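Local coordinates for periplasmic binding protein (Veillonella parvula, PDB 4N01) that probably captures a solute in the periplasm and delivers it for uptake, as related two-lobed binding proteins do for siderophores, haem or cobalamin, at residues A[69-74]-A[92-97]; A[76-81]-A[102-107]; A[186-191]-A[316-321]. All coordinates share one frame; numbering follows the deposited sequence.

Contact 1: residues A[69-74]-A[92-97]; sequences MSQATT and KEEEIY
Gln-71, in the first turn of helix 71-79, reaches across to the backbone of Glu-93, Glu-94 and Glu-95 in a polar side-chain-to-backbone contact between the start of that helix, just after strand 66-68, and the loop that follows strand 86-90. It is a worked example of one amide side chain organising a loop that lacks regular structure. With CG anti to the backbone N (chi1 -179°) and the chain extended beyond it, the amide is carried straight out of the helix into the bend of the loop. There OE1 takes two N-H groups: Glu-94 N at 2.9 Å, in the carbonyl plane on a lone pair, and Glu-93 N at a short 2.6 Å, nearly along the C=O axis with a C=O...N angle of 163°. The NH2 end gives two weak, bent bonds, from NE2 to Glu-94 O at 3.1 Å and to Glu-95 O at 3.5 Å. Ile-96 brings its CD1 to 3.6 Å from the same NE2, and Glu-75 OE2 is a further acceptor for that nitrogen. Together these bonds oppose rotation of the amide.

A second link runs through solvent. Water 2 accepts from Ala-72 N and donates to Glu-93 OE2 at 3.1 Å, so a carboxylate lies near the helix start, where the helix dipole would probably suit its charge. Glu-94 turns its carboxylate elsewhere, OE1 bonding to Ser-312. Adjacent parallel strands joined through helix 71-79 form a beta-alpha-beta crossover, and loops at such strand ends are typical of the cleft side of two-lobed periplasmic binding proteins.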
loop_
_atom_site.group_PDB
_atom_site.type_symbol
_atom_site.label_atom_id
_atom_site.label_comp_id
_atom_site.label_asym_id
_atom_site.label_seq_id
_atom_site.Cartn_x
_atom_site.Cartn_y
_atom_site.Cartn_z
HETATM N N MSE A 69 10.182 6.384 -6.449
HETATM C CA MSE A 69 10.602 6.965 -5.175
HETATM C C MSE A 69 10.049 6.217 -3.960
HETATM O O MSE A 69 10.342 6.587 -2.824
HETATM C CB MSE A 69 10.150 8.432 -5.094
HETATM C CG MSE A 69 10.703 9.329 -6.186
HETATM SE SE MSE A 69 12.583 9.797 -5.947
HETATM C CE MSE A 69 12.354 11.298 -4.700
ATOM N N SER A 70 9.240 5.183 -4.187
ATOM C CA SER A 70 8.615 4.457 -3.075
ATOM C C SER A 70 8.589 2.965 -3.357
ATOM O O SER A 70 8.558 2.550 -4.521
ATOM C CB SER A 70 7.179 4.940 -2.858
ATOM O OG SER A 70 7.140 6.356 -2.705
ATOM N N GLN A 71 8.582 2.148 -2.309
ATOM C CA GLN A 71 8.593 0.709 -2.538
ATOM C C GLN A 71 7.329 0.212 -3.236
ATOM O O GLN A 71 7.395 -0.700 -4.075
ATOM C CB GLN A 71 8.806 -0.068 -1.240
ATOM C CG GLN A 71 8.843 -1.573 -1.473
ATOM C CD GLN A 71 9.333 -2.345 -0.269
ATOM O OE1 GLN A 71 9.876 -1.762 0.681
ATOM N NE2 GLN A 71 9.138 -3.664 -0.293
ATOM N N ALA A 72 6.186 0.804 -2.886
ATOM C CA ALA A 72 4.909 0.380 -3.447
ATOM C C ALA A 72 4.869 0.572 -4.965
ATOM O O ALA A 72 4.479 -0.341 -5.696
ATOM C CB ALA A 72 3.748 1.100 -2.776
ATOM N N THR A 73 5.290 1.738 -5.446
ATOM C CA THR A 73 5.332 1.952 -6.889
ATOM C C THR A 73 6.452 1.143 -7.545
ATOM O O THR A 73 6.340 0.753 -8.706
ATOM C CB THR A 73 5.456 3.445 -7.254
ATOM O OG1 THR A 73 6.553 4.015 -6.537
ATOM C CG2 THR A 73 4.161 4.203 -6.905
ATOM N N THR A 74 7.537 0.881 -6.815
ATOM C CA THR A 74 8.580 -0.017 -7.329
ATOM C C THR A 74 8.012 -1.405 -7.610
ATOM O O THR A 74 8.268 -1.989 -8.670
ATOM C CB THR A 74 9.766 -0.137 -6.356
ATOM O OG1 THR A 74 10.501 1.090 -6.352
ATOM C CG2 THR A 74 10.705 -1.283 -6.765
ATOM N N LYS A 92 13.323 1.771 -0.098
ATOM C CA LYS A 92 12.851 0.431 0.243
ATOM C C LYS A 92 12.492 0.413 1.736
ATOM O O LYS A 92 13.275 0.887 2.562
ATOM C CB LYS A 92 13.950 -0.594 -0.045
ATOM C CG LYS A 92 13.607 -2.006 0.418
ATOM C CD LYS A 92 14.706 -2.997 0.036
ATOM C CE LYS A 92 14.407 -4.381 0.604
ATOM N NZ LYS A 92 15.639 -5.198 0.806
ATOM N N GLU A 93 11.317 -0.113 2.080
ATOM C CA GLU A 93 10.846 -0.111 3.478
ATOM C C GLU A 93 10.881 -1.478 4.144
ATOM O O GLU A 93 10.962 -1.582 5.368
ATOM C CB GLU A 93 9.407 0.417 3.564
ATOM C CG GLU A 93 9.238 1.868 3.173
ATOM C CD GLU A 93 7.779 2.271 3.073
ATOM O OE1 GLU A 93 6.967 1.824 3.920
ATOM O OE2 GLU A 93 7.439 3.027 2.136
ATOM N N GLU A 94 10.786 -2.528 3.339
ATOM C CA GLU A 94 10.702 -3.893 3.857
ATOM C C GLU A 94 11.147 -4.836 2.756
ATOM O O GLU A 94 11.416 -4.382 1.641
ATOM C CB GLU A 94 9.264 -4.213 4.302
ATOM C CG GLU A 94 8.176 -3.763 3.327
ATOM C CD GLU A 94 6.763 -4.187 3.750
ATOM O OE1 GLU A 94 6.419 -5.380 3.569
ATOM O OE2 GLU A 94 5.982 -3.330 4.250
ATOM N N GLU A 95 11.230 -6.136 3.058
ATOM C CA GLU A 95 11.628 -7.132 2.059
ATOM C C GLU A 95 10.765 -7.011 0.809
ATOM O O GLU A 95 9.540 -6.895 0.898
ATOM C CB GLU A 95 11.516 -8.560 2.617
ATOM C CG GLU A 95 11.963 -9.653 1.634
ATOM C CD GLU A 95 11.549 -11.061 2.052
ATOM O OE1 GLU A 95 10.500 -11.216 2.716
ATOM O OE2 GLU A 95 12.271 -12.022 1.705
ATOM N N ILE A 96 11.411 -7.028 -0.352
ATOM C CA ILE A 96 10.700 -6.949 -1.626
ATOM C C ILE A 96 9.812 -8.185 -1.749
ATOM O O ILE A 96 10.208 -9.274 -1.338
ATOM C CB ILE A 96 11.701 -6.910 -2.795
ATOM C CG1 ILE A 96 12.602 -5.677 -2.648
ATOM C CG2 ILE A 96 10.978 -6.906 -4.146
ATOM C CD1 ILE A 96 11.837 -4.375 -2.557
ATOM N N TYR A 97 8.597 -8.009 -2.257
ATOM C CA TYR A 97 7.687 -9.125 -2.517
ATOM C C TYR A 97 8.460 -10.202 -3.289
ATOM O O TYR A 97 9.000 -9.932 -4.365
ATOM C CB TYR A 97 6.512 -8.593 -3.342
ATOM C CG TYR A 97 5.291 -9.473 -3.386
ATOM C CD1 TYR A 97 4.779 -10.049 -2.228
ATOM C CD2 TYR A 97 4.627 -9.703 -4.588
ATOM C CE1 TYR A 97 3.646 -10.850 -2.267
ATOM C CE2 TYR A 97 3.497 -10.502 -4.636
ATOM C CZ TYR A 97 3.013 -11.069 -3.475
ATOM O OH TYR A 97 1.891 -11.864 -3.504
HETATM O O HOH W 1 8.822 3.638 0.237
HETATM O O HOH W 2 5.768 2.161 -0.327
#

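Contact 2: residues A[76-81]-A[102-107]; sequences MMLQLG and AAYDKV
Leu-78 meets Ala-103, Tyr-104 and Val-107 where two helices of an alpha/beta layer lie side by side: helix 71-79 connects strands 66-68 and 86-90, and helix 101-104 lies on the way from 86-90 to 109-111. The contact illustrates how a single branched side chain can join neighbouring crossovers.

The apolar packing is divided between the two methyls of the leucine. CD2 rests 3.8 Å from Ala-103 CB and, more loosely, 4.4 Å from Val-107 CG2. CD1, the other branch, meets Tyr-104. Because CG of Leu-78 stands anti to the carbonyl carbon (chi1 -66°), the fork opens toward the facing helix. Met-86 of strand 86-90 touches both Leu-78 and Val-107, which places the sheet beneath the pair.

Backbone bonds shape both ends. Helix 71-79 closes in a Schellman motif at Gly-81, which has a positive phi; its N bonds to Leu-78 O at 2.9 Å. Across from it, a type I turn from Tyr-104 to Val-107 returns the valine toward the leucine.

Against the tyrosine, the approach is to the ring edge and the root of the side chain: Leu-78 CD1 lies near the ring plane and 3.7 Å from Tyr-104 CB.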
loop_
_atom_site.group_PDB
_atom_site.type_symbol
_atom_site.label_atom_id
_atom_site.label_comp_id
_atom_site.label_asym_id
_atom_site.label_seq_id
_atom_site.Cartn_x
_atom_site.Cartn_y
_atom_site.Cartn_z
HETATM N N MSE A 76 4.816 -2.173 -8.103
HETATM C CA MSE A 76 3.852 -2.052 -9.191
HETATM C C MSE A 76 4.559 -2.121 -10.528
HETATM O O MSE A 76 4.134 -2.842 -11.429
HETATM C CB MSE A 76 3.061 -0.748 -9.076
HETATM C CG MSE A 76 2.114 -0.766 -7.890
HETATM SE SE MSE A 76 1.294 0.974 -7.616
HETATM C CE MSE A 76 0.263 1.064 -9.251
HETATM N N MSE A 77 5.658 -1.388 -10.649
HETATM C CA MSE A 77 6.393 -1.370 -11.907
HETATM C C MSE A 77 7.048 -2.716 -12.211
HETATM O O MSE A 77 7.021 -3.181 -13.352
HETATM C CB MSE A 77 7.421 -0.235 -11.919
HETATM C CG MSE A 77 6.775 1.147 -11.967
HETATM SE SE MSE A 77 8.091 2.508 -12.403
HETATM C CE MSE A 77 8.533 1.938 -14.211
ATOM N N LEU A 78 7.620 -3.356 -11.197
ATOM C CA LEU A 78 8.257 -4.662 -11.410
ATOM C C LEU A 78 7.225 -5.732 -11.792
ATOM O O LEU A 78 7.504 -6.629 -12.599
ATOM C CB LEU A 78 9.049 -5.091 -10.169
ATOM C CG LEU A 78 10.275 -4.225 -9.832
ATOM C CD1 LEU A 78 10.843 -4.601 -8.475
ATOM C CD2 LEU A 78 11.360 -4.342 -10.912
ATOM N N GLN A 79 6.029 -5.623 -11.225
ATOM C CA GLN A 79 4.978 -6.596 -11.498
ATOM C C GLN A 79 4.606 -6.551 -12.980
ATOM O O GLN A 79 4.296 -7.582 -13.580
ATOM C CB GLN A 79 3.755 -6.314 -10.616
ATOM C CG GLN A 79 2.606 -7.308 -10.767
ATOM C CD GLN A 79 2.945 -8.678 -10.217
ATOM O OE1 GLN A 79 3.227 -8.830 -9.027
ATOM N NE2 GLN A 79 2.925 -9.687 -11.084
ATOM N N LEU A 80 4.666 -5.356 -13.568
ATOM C CA LEU A 80 4.335 -5.176 -14.986
ATOM C C LEU A 80 5.528 -5.496 -15.893
ATOM O O LEU A 80 5.460 -5.313 -17.110
ATOM C CB LEU A 80 3.836 -3.747 -15.261
ATOM C CG LEU A 80 2.508 -3.378 -14.590
ATOM C CD1 LEU A 80 2.045 -1.993 -15.017
ATOM C CD2 LEU A 80 1.461 -4.407 -14.934
ATOM N N GLY A 81 6.617 -5.973 -15.298
ATOM C CA GLY A 81 7.790 -6.381 -16.052
ATOM C C GLY A 81 8.626 -5.232 -16.585
ATOM O O GLY A 81 9.261 -5.348 -17.632
ATOM N N ALA A 102 14.055 -10.916 -7.981
ATOM C CA ALA A 102 14.999 -11.045 -9.082
ATOM C C ALA A 102 14.925 -9.867 -10.053
ATOM O O ALA A 102 15.960 -9.434 -10.566
ATOM C CB ALA A 102 14.810 -12.366 -9.818
ATOM N N ALA A 103 13.726 -9.352 -10.317
ATOM C CA ALA A 103 13.601 -8.157 -11.160
ATOM C C ALA A 103 14.134 -6.915 -10.428
ATOM O O ALA A 103 14.803 -6.073 -11.028
ATOM C CB ALA A 103 12.149 -7.945 -11.621
ATOM N N TYR A 104 13.837 -6.812 -9.130
ATOM C CA TYR A 104 14.340 -5.716 -8.306
ATOM C C TYR A 104 15.850 -5.605 -8.378
ATOM O O TYR A 104 16.390 -4.497 -8.416
ATOM C CB TYR A 104 13.925 -5.904 -6.842
ATOM C CG TYR A 104 14.429 -4.825 -5.894
ATOM C CD1 TYR A 104 13.757 -3.616 -5.763
ATOM C CD2 TYR A 104 15.568 -5.031 -5.116
ATOM C CE1 TYR A 104 14.209 -2.633 -4.884
ATOM C CE2 TYR A 104 16.033 -4.056 -4.242
ATOM C CZ TYR A 104 15.348 -2.858 -4.133
ATOM O OH TYR A 104 15.797 -1.891 -3.262
ATOM N N ASP A 105 16.528 -6.754 -8.382
ATOM C CA ASP A 105 17.982 -6.800 -8.388
ATOM C C ASP A 105 18.593 -6.249 -9.672
ATOM O O ASP A 105 19.805 -6.086 -9.759
ATOM C CB ASP A 105 18.484 -8.233 -8.151
ATOM C CG ASP A 105 18.279 -8.692 -6.721
ATOM O OD1 ASP A 105 17.922 -7.850 -5.871
ATOM O OD2 ASP A 105 18.497 -9.894 -6.440
ATOM N N LYS A 106 17.767 -5.971 -10.671
ATOM C CA LYS A 106 18.286 -5.499 -11.952
ATOM C C LYS A 106 18.294 -3.973 -12.038
ATOM O O LYS A 106 18.915 -3.391 -12.945
ATOM C CB LYS A 106 17.469 -6.110 -13.101
ATOM C CG LYS A 106 17.600 -7.624 -13.173
ATOM C CD LYS A 106 16.799 -8.207 -14.318
ATOM C CE LYS A 106 16.887 -9.726 -14.323
ATOM N NZ LYS A 106 16.022 -10.354 -15.366
ATOM N N VAL A 107 17.618 -3.332 -11.088
ATOM C CA VAL A 107 17.443 -1.882 -11.112
ATOM C C VAL A 107 18.335 -1.176 -10.090
ATOM O O VAL A 107 18.426 -1.595 -8.937
ATOM C CB VAL A 107 15.976 -1.492 -10.858
ATOM C CG1 VAL A 107 15.801 0.016 -10.975
ATOM C CG2 VAL A 107 15.069 -2.214 -11.849
#

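Contact 3: residues A[186-191]-A[316-321]; sequences EEWVAD and PGVRTV
Trp-188 sets the six-membered part of its indole against the backbone of Gly-317 and Val-318, where helix 182-203 meets the loop ahead of helix 320-332. Its CZ2 comes to 3.7 Å from Val-318 CA, with Val-318 CB at 3.9 Å from the same ring carbon. CH2, one atom further round, comes within 4.1 Å of Gly-317 O, so the benzene corner fits beside the peptide between the two residues. The packing is mixed, the six-membered ring against main chain with the root of one valine added.

Water 3 completes this first shell. It lies in the ring plane at the indole edge, accepting from Trp-188 NE1 at 2.9 Å and donating to Val-318 O at 2.9 Å; the carbonyl oxygen is also in the indole plane. Ring and water bridge thus address the same residue, and together they would restrict rotation of the indole. Without the indole, an alanine here would probably leave Val-318 O lacking its bridge to the helix and open a gap beside Gly-317.

What positions these groups comes next. The tryptophan side chain leaves its helix with CG anti to the backbone N (chi1 -179°), pointing straight at the loop, and touches Met-172 and Gln-79 on its way. The loop is held by Gly-317 N, which bonds to Asn-168 OD1 of helix 165-178, while Val-318 packs on Glu-75 and Gln-79. A glycerol, probably from the crystallisation liquor, lies about 3 Å from the Trp-188 side chain between nearest atoms. Helices 165-178 and 182-203 lie in sequence between the strands of two separate parallel sheets, an arrangement consistent with the helical connection between lobes typical of this family of binding proteins.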
loop_
_atom_site.group_PDB
_atom_site.type_symbol
_atom_site.label_atom_id
_atom_site.label_comp_id
_atom_site.label_asym_id
_atom_site.label_seq_id
_atom_site.Cartn_x
_atom_site.Cartn_y
_atom_site.Cartn_z
ATOM N N GLU A 186 -3.740 -5.787 -17.736
ATOM C CA GLU A 186 -5.089 -6.343 -17.758
ATOM C C GLU A 186 -5.046 -7.813 -17.342
ATOM O O GLU A 186 -5.949 -8.316 -16.667
ATOM C CB GLU A 186 -5.728 -6.176 -19.139
ATOM C CG GLU A 186 -6.057 -4.728 -19.508
ATOM C CD GLU A 186 -6.763 -4.611 -20.844
ATOM O OE1 GLU A 186 -6.173 -5.013 -21.872
ATOM O OE2 GLU A 186 -7.913 -4.119 -20.870
ATOM N N GLU A 187 -3.988 -8.506 -17.746
ATOM C CA GLU A 187 -3.814 -9.900 -17.352
ATOM C C GLU A 187 -3.660 -10.009 -15.837
ATOM O O GLU A 187 -4.208 -10.924 -15.218
ATOM C CB GLU A 187 -2.615 -10.536 -18.068
ATOM C CG GLU A 187 -2.874 -10.889 -19.531
ATOM C CD GLU A 187 -1.647 -11.442 -20.236
ATOM O OE1 GLU A 187 -0.665 -11.799 -19.549
ATOM O OE2 GLU A 187 -1.665 -11.521 -21.485
ATOM N N TRP A 188 -2.929 -9.071 -15.238
ATOM C CA TRP A 188 -2.740 -9.079 -13.783
ATOM C C TRP A 188 -4.048 -8.789 -13.059
ATOM O O TRP A 188 -4.412 -9.503 -12.121
ATOM C CB TRP A 188 -1.663 -8.084 -13.342
ATOM C CG TRP A 188 -1.402 -8.073 -11.834
ATOM C CD1 TRP A 188 -0.578 -8.918 -11.130
ATOM C CD2 TRP A 188 -1.952 -7.159 -10.874
ATOM N NE1 TRP A 188 -0.608 -8.596 -9.783
ATOM C CE2 TRP A 188 -1.438 -7.515 -9.607
ATOM C CE3 TRP A 188 -2.845 -6.079 -10.964
ATOM C CZ2 TRP A 188 -1.784 -6.824 -8.433
ATOM C CZ3 TRP A 188 -3.188 -5.392 -9.796
ATOM C CH2 TRP A 188 -2.654 -5.767 -8.551
ATOM N N VAL A 189 -4.750 -7.744 -13.480
ATOM C CA VAL A 189 -6.044 -7.435 -12.881
ATOM C C VAL A 189 -6.999 -8.621 -13.012
ATOM O O VAL A 189 -7.695 -8.975 -12.051
ATOM C CB VAL A 189 -6.676 -6.161 -13.500
ATOM C CG1 VAL A 189 -8.160 -5.989 -13.065
ATOM C CG2 VAL A 189 -5.852 -4.931 -13.103
ATOM N N ALA A 190 -7.036 -9.240 -14.191
ATOM C CA ALA A 190 -7.938 -10.376 -14.402
ATOM C C ALA A 190 -7.660 -11.496 -13.403
ATOM O O ALA A 190 -8.589 -12.084 -12.828
ATOM C CB ALA A 190 -7.816 -10.898 -15.827
ATOM N N ASP A 191 -6.382 -11.793 -13.195
ATOM C CA ASP A 191 -6.002 -12.839 -12.254
ATOM C C ASP A 191 -6.384 -12.459 -10.823
ATOM O O ASP A 191 -6.856 -13.302 -10.058
ATOM C CB ASP A 191 -4.504 -13.117 -12.355
ATOM C CG ASP A 191 -4.030 -14.123 -11.335
ATOM O OD1 ASP A 191 -4.297 -15.332 -11.522
ATOM O OD2 ASP A 191 -3.387 -13.709 -10.342
ATOM N N PRO A 316 -1.774 0.392 -0.920
ATOM C CA PRO A 316 -1.786 0.142 -2.368
ATOM C C PRO A 316 -0.497 -0.506 -2.874
ATOM O O PRO A 316 0.581 -0.198 -2.366
ATOM C CB PRO A 316 -1.918 1.545 -2.952
ATOM C CG PRO A 316 -2.734 2.282 -1.923
ATOM C CD PRO A 316 -2.222 1.763 -0.602
ATOM N N GLY A 317 -0.615 -1.395 -3.858
ATOM C CA GLY A 317 0.537 -2.109 -4.387
ATOM C C GLY A 317 0.078 -3.323 -5.168
ATOM O O GLY A 317 -0.943 -3.265 -5.855
ATOM N N VAL A 318 0.817 -4.422 -5.065
ATOM C CA VAL A 318 0.506 -5.613 -5.849
ATOM C C VAL A 318 0.225 -6.799 -4.945
ATOM O O VAL A 318 0.020 -7.906 -5.423
ATOM C CB VAL A 318 1.650 -5.967 -6.818
ATOM C CG1 VAL A 318 1.899 -4.814 -7.776
ATOM C CG2 VAL A 318 2.910 -6.302 -6.029
ATOM N N ARG A 319 0.194 -6.561 -3.632
ATOM C CA ARG A 319 0.086 -7.671 -2.688
ATOM C C ARG A 319 -1.311 -7.879 -2.132
ATOM O O ARG A 319 -1.524 -8.820 -1.361
ATOM C CB ARG A 319 1.022 -7.456 -1.499
ATOM C CG ARG A 319 2.469 -7.157 -1.864
ATOM C CD ARG A 319 3.285 -7.200 -0.591
ATOM N NE ARG A 319 4.637 -6.694 -0.782
ATOM C CZ ARG A 319 5.658 -6.989 0.013
ATOM N NH1 ARG A 319 5.488 -7.821 1.041
ATOM N NH2 ARG A 319 6.848 -6.467 -0.229
ATOM N N THR A 320 -2.248 -7.000 -2.479
ATOM C CA THR A 320 -3.512 -6.955 -1.744
ATOM C C THR A 320 -4.321 -8.242 -1.739
ATOM O O THR A 320 -4.673 -8.754 -0.673
ATOM C CB THR A 320 -4.442 -5.808 -2.220
ATOM O OG1 THR A 320 -3.705 -4.581 -2.239
ATOM C CG2 THR A 320 -5.611 -5.668 -1.262
ATOM N N VAL A 321 -4.648 -8.748 -2.922
ATOM C CA VAL A 321 -5.516 -9.921 -2.988
ATOM C C VAL A 321 -4.820 -11.151 -2.389
ATOM O O VAL A 321 -5.456 -11.962 -1.714
ATOM C CB VAL A 321 -6.023 -10.170 -4.423
ATOM C CG1 VAL A 321 -6.715 -11.521 -4.514
ATOM C CG2 VAL A 321 -7.000 -9.058 -4.810
HETATM O O HOH W 3 0.945 -9.553 -7.563
#

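How the contacts relate
The three contacts show chemistry following position. Contacts 1 and 2 share helix 71-79, one at its start and one toward its end, and meet through Tyr-104, which packs on Thr-74, Lys-92 and Ile-96. Contact 1, partly buried with Lys-92 and Glu-93 at the surface, is polar and hydrated; contact 2, partly buried over the sheet, is wholly apolar between its segments; contact 3, the buried one, combines aromatic packing with a single water. Contact 3 joins distant parts of the chain yet returns to the same helix: Val-318 CG1 lies 3.7 Å from Gln-79 CB, and Arg-319 pairs with Glu-75 and probably bonds to Glu-95 O of contact 1.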